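Local atomic coordinates of 2-dehydropantoate 2-reductase (PDB entry 3HN2), a protein that probably catalyses the NADPH-dependent reduction of 2-dehydropantoate (ketopantoate) to (R)-pantoate, a step in the biosynthesis of pantothenate. Residues 80-83 with 84-87; 223-226 with 227-231; 260-264 with 265-269. One frame throughout, in Å; residues are numbered along the deposited sequence.

Overall arrangement
Interactions 1 and 3 meet across the junction between the two halves of the enzyme. Residues 80-87 belong to the Rossmann-type half, after strand 72-75 of its large sheet; residues 260-269 belong to the C-terminal helical half. Their centres are about 20 Å apart, yet the Phe80 ring packs against the 265-269 loop, with Phe80 CE1 3.3 Å from Pro268 O. Interaction 2 lies further out in the helical half, toward the end of helix 211-229, and touches neither: its centre is about 28 Å from each, with nearest atoms about 17 Å away. In this family substrate and NADPH generally bind between the halves, so the meeting of interactions 1 and 3 probably lies beside that cleft.

Interaction 1 of 3, residues 80-83 with 84-87; sequences FANS and RYEE
Asn82 and Tyr85 run side by side, pointing the same way, and this pair carries the packing. Asn82 CB sits over one face of the Tyr85 ring, 4.2 Å from its centroid, in a CH-pi contact. Further out the Asn82 amide lies stacked on the phenol end, the two planes 28° apart, with Asn82 CG 3.4 Å from Tyr85 CZ. The polar ends look elsewhere: Tyr85 OH hydrogen-bonds to Gln103 OE1 and Asn82 ND2 to Asn108 OD1, while Asn82 OD1 receives a weak bond from Gln103 NE2. Putting an alanine in place of Tyr85 removes ring and hydroxyl, which would probably leave Gln103 OE1 without this partner and the Asn82 amide freer to turn.

Backbone bonds wind the chain from a short 3-10 turn into helix 85-89 of the Rossmann-type half, with Arg84 at the N-cap position. Arg84 N donates to Ala81 O at 3.0 Å from well above the carbonyl plane, and Tyr85 N follows with a weak bond to Asn82 O.

The charged pair lies one turn along. A bend at chi3 (141°) turns the Arg84 guanidinium so that a face is presented to Glu87, whose OE1 stands 3.1 Å from Arg84 NH1, above that face and toward its rim. No N-H points at that oxygen, which makes this salt bridge one of charge alone.

Interaction 2 of 3, residues 223-226 with 227-231; sequences EVIA and GANAQ
The C-terminal end of helix 211-229 is where the carbonyls of Glu223, Val224 and Ile225 accept from the amides of Gly227, Ala228 and Asn229. Two of the backbone bonds are sound: Gly227 N reaches Glu223 O at 2.8 Å, and Asn229 N reaches Ile225 O, also at 2.8 Å. Between them Ala228 N divides itself over two carbonyls, Val224 O and Ile225 O, and both of its bonds are weak, since the N-H points squarely at neither. Ile225 O therefore accepts from two successive amides. The methyl of Ala228 rests against the same pair of oxygens, its CB 3.3 Å from Val224 O.

Ile225 and Asn229, one turn apart, lie alongside each other on the same flank of the helix. The beta-branched methyl of Ile225 makes the contact: CG2 stands anti to the backbone N and comes within 3.3 Å of Asn229 ND2, a close approach. Asn229 ND2 donates a hydrogen bond to Ile237 O, which ties the helix end to the loop that follows.

In the helical C-terminal half of this ketopantoate reductase, helix 211-229 packs against the long helix 179-200: Val224 and Ala228 both touch Trp184, and Val224 and Ile225 touch Val188. At the start of the segment the Glu223 carboxylate forms a salt bridge with Arg291 and accepts a bond from Val292 N.

Further on, Gln231 N makes a weak bond to Ala228 O. The Gln231 side chain, kinked at chi2 (65°), turns back to Gly227 O. Its NE2 donates at 2.7 Å, the oxygen lying in the plane of the amide; a weak second bond runs from NE2 to Tyr281 O.

Interaction 3 of 3, residues 260-264 with 265-269; sequences EIDRE and EGRPL
Asp262 keeps CG beside its backbone N, anti to the carbonyl carbon (chi1 -69°), while Arg267 places CG between its own N and carbonyl carbon (chi1 89°) and bends again at chi2 and chi3. The arginine thus crosses obliquely over the OD1 side of the carboxylate: Arg267 CG and CD each lie 3.4 Å from Asp262 OD1, and NH2 comes back to the same oxygen at 2.9 Å. The oxygen sits at the guanidinium edge, in its plane. The carboxylate and guanidinium planes are 76° apart, and OD1 alone of the Asp262 oxygens bonds to Arg267; OD2 has a weak, long ion pair with Lys78. Arg267 NH2 is shared with Glu265 OE1, 3.0 Å away, which completes a three-residue salt-bridge network.

Behind these side chains the backbone ends helix 258-264 with a Schellman motif. Glu265 N still makes a regular helical bond to Ile261 O. Gly266, the C-prime residue, then turns to positive phi; its N bonds weakly to Arg263 O, and Arg267 N reaches back to Asp262 O at 2.9 Å, in the carbonyl plane. Asp262 therefore holds Arg267 by both backbone and side chain. Leu269 CD2 packs 3.6 Å from Asp262 CB, and the Arg263 guanidinium hydrogen-bonds to Ala198 O and Leu199 O.

Asp262 OD1 and Glu265 OE1 stand only 4.3 Å apart, like charges that Arg267 NH2 probably makes tolerable; its positive charge would also favour keeping both carboxylates ionised.

Interaction 1 of 3, residues 80-83 with 84-87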
ATOM      1  N   PHE A  80      12.791  11.739  21.453  1.00 59.94           N
ATOM      2  CA  PHE A  80      13.625  12.814  21.990  1.00 59.00           C
ATOM      3  C   PHE A  80      13.282  13.164  23.448  1.00 58.23           C
ATOM      4  O   PHE A  80      14.027  13.890  24.110  1.00 58.47           O
ATOM      5  CB  PHE A  80      13.608  14.060  21.091  1.00 53.51           C
ATOM      6  CG  PHE A  80      12.252  14.425  20.559  1.00 53.35           C
ATOM      7  CD1 PHE A  80      11.907  14.119  19.245  1.00 69.25           C
ATOM      8  CD2 PHE A  80      11.335  15.110  21.352  1.00 60.61           C
ATOM      9  CE1 PHE A  80      10.658  14.468  18.734  1.00 64.98           C
ATOM     10  CE2 PHE A  80      10.084  15.464  20.854  1.00 61.69           C
ATOM     11  CZ  PHE A  80       9.748  15.148  19.539  1.00 65.07           C
ATOM     12  N   ALA A  81      12.158  12.634  23.931  1.00 56.23           N
ATOM     13  CA  ALA A  81      11.749  12.768  25.326  1.00 50.81           C
ATOM     14  C   ALA A  81      12.150  11.550  26.162  1.00 49.71           C
ATOM     15  O   ALA A  81      11.638  11.359  27.263  1.00 52.74           O
ATOM     16  CB  ALA A  81      10.248  12.995  25.411  1.00 47.58           C
ATOM     17  N   ASN A  82      13.075  10.743  25.647  1.00 49.74           N
ATOM     18  CA  ASN A  82      13.495   9.505  26.311  1.00 53.92           C
ATOM     19  C   ASN A  82      14.311   9.704  27.595  1.00 61.42           C
ATOM     20  O   ASN A  82      14.449   8.778  28.392  1.00 64.51           O
ATOM     21  CB  ASN A  82      14.236   8.580  25.333  1.00 48.10           C
ATOM     22  CG  ASN A  82      13.290   7.702  24.509  1.00 55.68           C
ATOM     23  OD1 ASN A  82      12.064   7.832  24.579  1.00 56.67           O
ATOM     24  ND2 ASN A  82      13.865   6.791  23.730  1.00 34.66           N
ATOM     25  N   SER A  83      14.840  10.913  27.791  1.00 67.82           N
ATOM     26  CA  SER A  83      15.519  11.283  29.039  1.00 64.57           C
ATOM     27  C   SER A  83      14.520  11.394  30.186  1.00 64.58           C
ATOM     28  O   SER A  83      14.883  11.256  31.354  1.00 69.51           O
ATOM     29  CB  SER A  83      16.264  12.608  28.875  1.00 63.25           C
ATOM     30  OG  SER A  83      15.414  13.603  28.326  1.00 70.61           O
ATOM     31  N   ARG A  84      13.258  11.622  29.831  1.00 64.57           N
ATOM     32  CA  ARG A  84      12.172  11.756  30.794  1.00 62.72           C
ATOM     33  C   ARG A  84      11.541  10.416  31.170  1.00 62.78           C
ATOM     34  O   ARG A  84      10.490  10.393  31.813  1.00 68.65           O
ATOM     35  CB  ARG A  84      11.094  12.690  30.238  1.00 65.71           C
ATOM     36  CG  ARG A  84      11.480  14.152  30.181  1.00 68.18           C
ATOM     37  CD  ARG A  84      10.391  14.950  29.497  1.00 81.85           C
ATOM     38  NE  ARG A  84      10.192  16.248  30.135  1.00 93.91           N
ATOM     39  CZ  ARG A  84       9.213  16.523  30.994  1.00 96.26           C
ATOM     40  NH1 ARG A  84       8.325  15.594  31.329  1.00 85.28           N
ATOM     41  NH2 ARG A  84       9.121  17.739  31.518  1.00101.23           N
ATOM     42  N   TYR A  85      12.179   9.314  30.768  1.00 60.79           N
ATOM     43  CA  TYR A  85      11.700   7.958  31.067  1.00 56.80           C
ATOM     44  C   TYR A  85      11.471   7.711  32.555  1.00 54.72           C
ATOM     45  O   TYR A  85      10.420   7.201  32.946  1.00 56.40           O
ATOM     46  CB  TYR A  85      12.687   6.906  30.558  1.00 56.67           C
ATOM     47  CG  TYR A  85      12.441   6.365  29.165  1.00 62.40           C
ATOM     48  CD1 TYR A  85      13.458   5.703  28.478  1.00 64.34           C
ATOM     49  CD2 TYR A  85      11.203   6.500  28.537  1.00 47.38           C
ATOM     50  CE1 TYR A  85      13.255   5.194  27.207  1.00 58.72           C
ATOM     51  CE2 TYR A  85      10.992   5.994  27.260  1.00 61.54           C
ATOM     52  CZ  TYR A  85      12.022   5.337  26.606  1.00 61.56           C
ATOM     53  OH  TYR A  85      11.830   4.831  25.345  1.00 57.38           O
ATOM     54  N   GLU A  86      12.458   8.085  33.366  1.00 58.19           N
ATOM     55  CA  GLU A  86      12.459   7.820  34.806  1.00 62.34           C
ATOM     56  C   GLU A  86      11.326   8.532  35.543  1.00 60.83           C
ATOM     57  O   GLU A  86      10.577   7.888  36.275  1.00 52.91           O
ATOM     58  CB  GLU A  86      13.830   8.154  35.416  1.00 66.22           C
ATOM     59  CG  GLU A  86      13.987   7.824  36.903  1.00 72.41           C
ATOM     60  CD  GLU A  86      14.013   9.067  37.781  1.00 90.51           C
ATOM     61  OE1 GLU A  86      13.077   9.248  38.587  1.00 95.68           O
ATOM     62  OE2 GLU A  86      14.969   9.867  37.659  1.00 90.82           O
ATOM     63  N   GLU A  87      11.179   9.839  35.322  1.00 62.54           N
ATOM     64  CA  GLU A  87      10.125  10.613  35.997  1.00 62.31           C
ATOM     65  C   GLU A  87       8.702  10.191  35.607  1.00 58.68           C
ATOM     66  O   GLU A  87       7.806  10.165  36.454  1.00 60.68           O
ATOM     67  CB  GLU A  87      10.318  12.130  35.816  1.00 61.50           C
ATOM     68  CG  GLU A  87      10.333  12.635  34.373  1.00 66.03           C
ATOM     69  CD  GLU A  87       9.767  14.043  34.225  1.00 71.76           C
ATOM     70  OE1 GLU A  87      10.388  14.858  33.509  1.00 71.25           O
ATOM     71  OE2 GLU A  87       8.702  14.338  34.815  1.00 59.53           O
TER

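Interaction 2 of 3, residues 223-226 with 227-231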
ATOM      1  N   GLU A 223      21.712  -0.794   2.631  1.00 34.27           N
ATOM      2  CA  GLU A 223      22.645  -0.462   3.698  1.00 50.43           C
ATOM      3  C   GLU A 223      22.067  -0.831   5.052  1.00 49.14           C
ATOM      4  O   GLU A 223      22.751  -1.438   5.871  1.00 52.08           O
ATOM      5  CB  GLU A 223      22.992   1.028   3.670  1.00 55.80           C
ATOM      6  CG  GLU A 223      23.895   1.441   2.520  1.00 57.38           C
ATOM      7  CD  GLU A 223      24.296   2.906   2.577  1.00 70.41           C
ATOM      8  OE1 GLU A 223      24.078   3.568   3.620  1.00 63.38           O
ATOM      9  OE2 GLU A 223      24.838   3.396   1.564  1.00 84.63           O
ATOM     10  N   VAL A 224      20.801  -0.466   5.257  1.00 50.07           N
ATOM     11  CA  VAL A 224      20.033  -0.799   6.457  1.00 43.58           C
ATOM     12  C   VAL A 224      19.955  -2.312   6.667  1.00 47.37           C
ATOM     13  O   VAL A 224      20.105  -2.795   7.795  1.00 53.28           O
ATOM     14  CB  VAL A 224      18.608  -0.188   6.394  1.00 46.49           C
ATOM     15  CG1 VAL A 224      17.807  -0.507   7.642  1.00 40.74           C
ATOM     16  CG2 VAL A 224      18.682   1.321   6.205  1.00 56.98           C
ATOM     17  N   ILE A 225      19.741  -3.044   5.575  1.00 41.74           N
ATOM     18  CA  ILE A 225      19.753  -4.509   5.578  1.00 42.43           C
ATOM     19  C   ILE A 225      21.133  -5.067   5.969  1.00 46.94           C
ATOM     20  O   ILE A 225      21.224  -5.988   6.795  1.00 51.37           O
ATOM     21  CB  ILE A 225      19.271  -5.077   4.216  1.00 39.95           C
ATOM     22  CG1 ILE A 225      17.761  -4.881   4.063  1.00 35.60           C
ATOM     23  CG2 ILE A 225      19.594  -6.558   4.081  1.00 37.60           C
ATOM     24  CD1 ILE A 225      17.251  -5.055   2.629  1.00 48.67           C
ATOM     25  N   ALA A 226      22.195  -4.486   5.407  1.00 38.77           N
ATOM     26  CA  ALA A 226      23.569  -4.888   5.721  1.00 43.95           C
ATOM     27  C   ALA A 226      23.926  -4.618   7.187  1.00 51.68           C
ATOM     28  O   ALA A 226      24.635  -5.406   7.826  1.00 53.35           O
ATOM     29  CB  ALA A 226      24.540  -4.196   4.808  1.00 38.71           C
ATOM     30  N   GLY A 227      23.414  -3.509   7.713  1.00 53.02           N
ATOM     31  CA  GLY A 227      23.573  -3.165   9.117  1.00 52.50           C
ATOM     32  C   GLY A 227      22.710  -4.030  10.009  1.00 60.66           C
ATOM     33  O   GLY A 227      23.009  -4.200  11.190  1.00 69.31           O
ATOM     34  N   ALA A 228      21.637  -4.577   9.442  1.00 62.57           N
ATOM     35  CA  ALA A 228      20.741  -5.468  10.174  1.00 56.96           C
ATOM     36  C   ALA A 228      21.306  -6.878  10.264  1.00 54.93           C
ATOM     37  O   ALA A 228      21.263  -7.496  11.319  1.00 60.38           O
ATOM     38  CB  ALA A 228      19.377  -5.501   9.522  1.00 57.35           C
ATOM     39  N   ASN A 229      21.838  -7.377   9.152  1.00 55.59           N
ATOM     40  CA  ASN A 229      22.273  -8.768   9.056  1.00 47.67           C
ATOM     41  C   ASN A 229      23.504  -9.116   9.876  1.00 50.74           C
ATOM     42  O   ASN A 229      23.714 -10.281  10.221  1.00 57.89           O
ATOM     43  CB  ASN A 229      22.461  -9.170   7.595  1.00 36.81           C
ATOM     44  CG  ASN A 229      21.143  -9.388   6.889  1.00 51.17           C
ATOM     45  OD1 ASN A 229      20.157  -9.801   7.511  1.00 31.85           O
ATOM     46  ND2 ASN A 229      21.112  -9.116   5.581  1.00 38.34           N
ATOM     47  N   ALA A 230      24.301  -8.107  10.204  1.00 51.05           N
ATOM     48  CA  ALA A 230      25.455  -8.309  11.063  1.00 59.64           C
ATOM     49  C   ALA A 230      25.183  -7.868  12.507  1.00 63.41           C
ATOM     50  O   ALA A 230      26.082  -7.379  13.191  1.00 66.14           O
ATOM     51  CB  ALA A 230      26.664  -7.594  10.490  1.00 57.20           C
ATOM     52  N   GLN A 231      23.947  -8.065  12.970  1.00 65.02           N
ATOM     53  CA  GLN A 231      23.533  -7.606  14.301  1.00 68.44           C
ATOM     54  C   GLN A 231      23.151  -8.748  15.257  1.00 70.50           C
ATOM     55  O   GLN A 231      22.578  -8.515  16.329  1.00 68.00           O
ATOM     56  CB  GLN A 231      22.381  -6.602  14.179  1.00 66.60           C
ATOM     57  CG  GLN A 231      22.444  -5.454  15.172  1.00 69.86           C
ATOM     58  CD  GLN A 231      23.650  -4.564  14.954  1.00 63.77           C
ATOM     59  OE1 GLN A 231      24.397  -4.276  15.888  1.00 63.37           O
ATOM     60  NE2 GLN A 231      23.851  -4.128  13.716  1.00 59.46           N
TER

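Interaction 3 of 3, residues 260-264 with 265-269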
ATOM      1  N   GLU A 260       8.086  14.193   8.130  1.00 52.11           N
ATOM      2  CA  GLU A 260       7.784  15.314   7.245  1.00 49.91           C
ATOM      3  C   GLU A 260       6.725  16.227   7.873  1.00 53.26           C
ATOM      4  O   GLU A 260       6.839  17.455   7.811  1.00 54.20           O
ATOM      5  CB  GLU A 260       7.322  14.804   5.873  1.00 48.99           C
ATOM      6  CG  GLU A 260       6.989  15.917   4.870  1.00 47.22           C
ATOM      7  CD  GLU A 260       6.588  15.410   3.492  1.00 55.41           C
ATOM      8  OE1 GLU A 260       6.453  14.181   3.299  1.00 46.28           O
ATOM      9  OE2 GLU A 260       6.400  16.261   2.595  1.00 66.46           O
ATOM     10  N   ILE A 261       5.711  15.612   8.480  1.00 56.81           N
ATOM     11  CA  ILE A 261       4.643  16.327   9.184  1.00 60.37           C
ATOM     12  C   ILE A 261       5.217  17.137  10.350  1.00 58.82           C
ATOM     13  O   ILE A 261       4.867  18.304  10.534  1.00 58.76           O
ATOM     14  CB  ILE A 261       3.525  15.349   9.680  1.00 61.72           C
ATOM     15  CG1 ILE A 261       2.888  14.582   8.507  1.00 53.67           C
ATOM     16  CG2 ILE A 261       2.455  16.081  10.507  1.00 65.97           C
ATOM     17  CD1 ILE A 261       2.244  15.454   7.425  1.00 60.75           C
ATOM     18  N   ASP A 262       6.121  16.515  11.104  1.00 59.24           N
ATOM     19  CA  ASP A 262       6.823  17.178  12.203  1.00 65.96           C
ATOM     20  C   ASP A 262       7.682  18.359  11.730  1.00 67.34           C
ATOM     21  O   ASP A 262       7.779  19.377  12.420  1.00 71.95           O
ATOM     22  CB  ASP A 262       7.686  16.169  12.967  1.00 66.89           C
ATOM     23  CG  ASP A 262       6.864  15.150  13.742  1.00 79.07           C
ATOM     24  OD1 ASP A 262       5.823  15.522  14.325  1.00 90.54           O
ATOM     25  OD2 ASP A 262       7.273  13.969  13.782  1.00 85.87           O
ATOM     26  N   ARG A 263       8.295  18.208  10.557  1.00 66.15           N
ATOM     27  CA  ARG A 263       9.065  19.268   9.904  1.00 66.13           C
ATOM     28  C   ARG A 263       8.164  20.448   9.512  1.00 68.08           C
ATOM     29  O   ARG A 263       8.525  21.605   9.746  1.00 69.42           O
ATOM     30  CB  ARG A 263       9.794  18.699   8.679  1.00 65.48           C
ATOM     31  CG  ARG A 263      10.484  19.710   7.771  1.00 68.43           C
ATOM     32  CD  ARG A 263      11.979  19.708   7.986  1.00 61.21           C
ATOM     33  NE  ARG A 263      12.710  19.723   6.720  1.00 69.43           N
ATOM     34  CZ  ARG A 263      13.469  20.725   6.284  1.00 59.97           C
ATOM     35  NH1 ARG A 263      13.622  21.822   7.014  1.00 61.53           N
ATOM     36  NH2 ARG A 263      14.082  20.622   5.113  1.00 49.70           N
ATOM     37  N   GLU A 264       6.999  20.141   8.934  1.00 66.03           N
ATOM     38  CA  GLU A 264       5.998  21.149   8.557  1.00 64.24           C
ATOM     39  C   GLU A 264       5.462  21.958   9.742  1.00 67.74           C
ATOM     40  O   GLU A 264       5.275  23.172   9.637  1.00 66.19           O
ATOM     41  CB  GLU A 264       4.827  20.493   7.827  1.00 65.28           C
ATOM     42  CG  GLU A 264       4.993  20.389   6.318  1.00 55.25           C
ATOM     43  CD  GLU A 264       3.782  19.767   5.653  1.00 57.55           C
ATOM     44  OE1 GLU A 264       2.655  20.244   5.903  1.00 73.28           O
ATOM     45  OE2 GLU A 264       3.953  18.799   4.886  1.00 59.23           O
ATOM     46  N   GLU A 265       5.222  21.275  10.862  1.00 70.19           N
ATOM     47  CA  GLU A 265       4.752  21.913  12.096  1.00 70.81           C
ATOM     48  C   GLU A 265       5.901  22.525  12.902  1.00 71.20           C
ATOM     49  O   GLU A 265       5.667  23.221  13.893  1.00 76.48           O
ATOM     50  CB  GLU A 265       3.983  20.914  12.967  1.00 68.60           C
ATOM     51  CG  GLU A 265       2.629  20.481  12.406  1.00 68.04           C
ATOM     52  CD  GLU A 265       1.998  19.323  13.179  1.00 78.76           C
ATOM     53  OE1 GLU A 265       2.737  18.529  13.806  1.00 90.61           O
ATOM     54  OE2 GLU A 265       0.753  19.203  13.151  1.00 82.37           O
ATOM     55  N   GLY A 266       7.133  22.254  12.480  1.00 66.17           N
ATOM     56  CA  GLY A 266       8.318  22.831  13.105  1.00 63.20           C
ATOM     57  C   GLY A 266       8.678  22.249  14.459  1.00 65.65           C
ATOM     58  O   GLY A 266       9.424  22.864  15.221  1.00 65.44           O
ATOM     59  N   ARG A 267       8.148  21.067  14.768  1.00 68.18           N
ATOM     60  CA  ARG A 267       8.499  20.379  16.008  1.00 70.36           C
ATOM     61  C   ARG A 267       9.723  19.483  15.761  1.00 68.09           C
ATOM     62  O   ARG A 267       9.991  19.132  14.606  1.00 68.40           O
ATOM     63  CB  ARG A 267       7.291  19.611  16.576  1.00 75.22           C
ATOM     64  CG  ARG A 267       7.123  18.179  16.098  1.00 91.62           C
ATOM     65  CD  ARG A 267       6.488  17.298  17.179  1.00106.28           C
ATOM     66  NE  ARG A 267       5.223  17.835  17.683  1.00118.30           N
ATOM     67  CZ  ARG A 267       4.031  17.623  17.128  1.00124.35           C
ATOM     68  NH1 ARG A 267       2.946  18.160  17.672  1.00125.99           N
ATOM     69  NH2 ARG A 267       3.913  16.881  16.033  1.00124.06           N
ATOM     70  N   PRO A 268      10.483  19.140  16.829  1.00 65.04           N
ATOM     71  CA  PRO A 268      11.727  18.374  16.659  1.00 61.36           C
ATOM     72  C   PRO A 268      11.555  16.985  16.039  1.00 57.78           C
ATOM     73  O   PRO A 268      10.461  16.414  16.071  1.00 58.41           O
ATOM     74  CB  PRO A 268      12.274  18.258  18.090  1.00 63.46           C
ATOM     75  CG  PRO A 268      11.116  18.494  18.969  1.00 62.78           C
ATOM     76  CD  PRO A 268      10.252  19.468  18.249  1.00 63.57           C
ATOM     77  N   LEU A 269      12.641  16.460  15.480  1.00 53.83           N
ATOM     78  CA  LEU A 269      12.605  15.208  14.736  1.00 51.69           C
ATOM     79  C   LEU A 269      13.302  14.078  15.485  1.00 57.31           C
ATOM     80  O   LEU A 269      14.202  14.316  16.295  1.00 60.12           O
ATOM     81  CB  LEU A 269      13.226  15.393  13.351  1.00 49.07           C
ATOM     82  CG  LEU A 269      12.737  16.589  12.518  1.00 51.64           C
ATOM     83  CD1 LEU A 269      13.426  16.627  11.168  1.00 52.49           C
ATOM     84  CD2 LEU A 269      11.234  16.578  12.325  1.00 46.90           C
TER